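Local coordinates for NADP-dependent glyceraldehyde-3-phosphate dehydrogenase (Bacillus halodurans, PDB 3PRL), which probably oxidises glyceraldehyde 3-phosphate with NADP+ in a non-phosphorylating reaction, as a member of the aldehyde dehydrogenase family, at residues S47-E50 against V51-A54. Numbering follows the deposited sequence.
Sequences SQEE and VNDA
The flat amide of Asn-52 lies with one face over the carbonyl oxygen of Gln-48: Gln-48 O is 3.1 Å from Asn-52 CG and 2.9 Å from Asn-52 ND2, a contact over the face whose angle is too poor for a hydrogen bond. Asn-52 OD1 accepts hydrogen bonds from NE2 of both His-225 and His-229. The group is placed by chi1 of -52°, which sets CG beside the backbone N and turns it back over the preceding turn. Replacing Asn-52 by an alanine would probably leave both imidazole N-H groups without their shared acceptor and take away the amide that lies over the Gln-48 carbonyl oxygen. The carboxylate of Glu-50 reaches back to the helix start, where Ser-47 is the N-cap. Ser-47 OG donates to Glu-50 OE1 from above the carboxylate plane (3.2 Å), and Ser-47 N adds a weak bond to the same OE1 (3.5 Å), the side-chain-to-backbone half of a capping box. Ser-23 OG also bonds OE1, while Arg-24 N takes OE2, so this buried carboxylate ties the cap to the segment near strand 19-21. Val-51 N to Ser-47 O opens the helical bonds at a bent angle, and Asp-53 N to Glu-49 O (2.7 Å) is the straightest of the four. Val-51 CG2 presses on Ser-47 O at 3.2 Å. This N-terminal end of helix 48-65 packs through Val-51 on Ile-222 and helix 223-227, which carries the NADP(+)-binding Asp-224, and through Ala-54 on Val-215, just beyond strand 212-214 of the coenzyme-binding domain's sheet.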
loop_
_atom_site.group_PDB
_atom_site.type_symbol
_atom_site.label_atom_id
_atom_site.label_comp_id
_atom_site.label_asym_id
_atom_site.label_seq_id
_atom_site.Cartn_x
_atom_site.Cartn_y
_atom_site.Cartn_z
ATOM N N SER D 47 -30.030 -31.625 12.640
ATOM C CA SER D 47 -30.843 -31.085 13.736
ATOM C C SER D 47 -30.198 -29.843 14.370
ATOM O O SER D 47 -29.077 -29.473 14.021
ATOM C CB SER D 47 -31.066 -32.166 14.809
ATOM O OG SER D 47 -29.834 -32.606 15.376
ATOM N N GLN D 48 -30.912 -29.219 15.308
ATOM C CA GLN D 48 -30.415 -28.027 16.008
ATOM C C GLN D 48 -29.145 -28.297 16.824
ATOM O O GLN D 48 -28.263 -27.433 16.903
ATOM C CB GLN D 48 -31.513 -27.391 16.873
ATOM C CG GLN D 48 -32.444 -26.452 16.085
ATOM C CD GLN D 48 -33.603 -25.907 16.906
ATOM O OE1 GLN D 48 -34.417 -26.666 17.456
ATOM N NE2 GLN D 48 -33.696 -24.584 16.983
ATOM N N GLU D 49 -29.047 -29.500 17.396
ATOM C CA GLU D 49 -27.880 -29.891 18.202
ATOM C C GLU D 49 -26.656 -30.109 17.329
ATOM O O GLU D 49 -25.647 -29.436 17.498
ATOM C CB GLU D 49 -28.150 -31.162 19.019
ATOM C CG GLU D 49 -29.161 -31.000 20.121
ATOM C CD GLU D 49 -30.503 -30.544 19.592
ATOM O OE1 GLU D 49 -31.200 -31.348 18.927
ATOM O OE2 GLU D 49 -30.842 -29.364 19.835
ATOM N N GLU D 50 -26.756 -31.048 16.387
ATOM C CA GLU D 50 -25.651 -31.336 15.475
ATOM C C GLU D 50 -25.088 -30.065 14.807
ATOM O O GLU D 50 -23.917 -30.043 14.421
ATOM C CB GLU D 50 -26.060 -32.393 14.454
ATOM C CG GLU D 50 -26.486 -33.692 15.124
ATOM C CD GLU D 50 -27.060 -34.702 14.172
ATOM O OE1 GLU D 50 -28.026 -34.374 13.447
ATOM O OE2 GLU D 50 -26.551 -35.838 14.173
ATOM N N VAL D 51 -25.922 -29.019 14.718
ATOM C CA VAL D 51 -25.541 -27.691 14.203
ATOM C C VAL D 51 -24.732 -26.859 15.218
ATOM O O VAL D 51 -23.754 -26.208 14.845
ATOM C CB VAL D 51 -26.777 -26.885 13.700
ATOM C CG1 VAL D 51 -26.466 -25.404 13.580
ATOM C CG2 VAL D 51 -27.255 -27.411 12.363
ATOM N N ASN D 52 -25.156 -26.875 16.485
ATOM C CA ASN D 52 -24.373 -26.313 17.588
ATOM C C ASN D 52 -23.051 -27.057 17.705
ATOM O O ASN D 52 -22.000 -26.453 17.812
ATOM C CB ASN D 52 -25.135 -26.405 18.916
ATOM C CG ASN D 52 -26.534 -25.819 18.837
ATOM O OD1 ASN D 52 -26.750 -24.801 18.188
ATOM N ND2 ASN D 52 -27.496 -26.464 19.502
ATOM N N ASP D 53 -23.115 -28.381 17.647
ATOM C CA ASP D 53 -21.920 -29.208 17.747
ATOM C C ASP D 53 -20.860 -28.846 16.728
ATOM O O ASP D 53 -19.683 -28.790 17.057
ATOM C CB ASP D 53 -22.275 -30.691 17.673
ATOM C CG ASP D 53 -22.680 -31.260 19.030
ATOM O OD1 ASP D 53 -22.808 -30.475 19.994
ATOM O OD2 ASP D 53 -22.860 -32.493 19.130
ATOM N N ALA D 54 -21.287 -28.585 15.499
ATOM C CA ALA D 54 -20.397 -28.122 14.444
ATOM C C ALA D 54 -19.813 -26.751 14.773
ATOM O O ALA D 54 -18.622 -26.526 14.582
ATOM C CB ALA D 54 -21.131 -28.075 13.121
#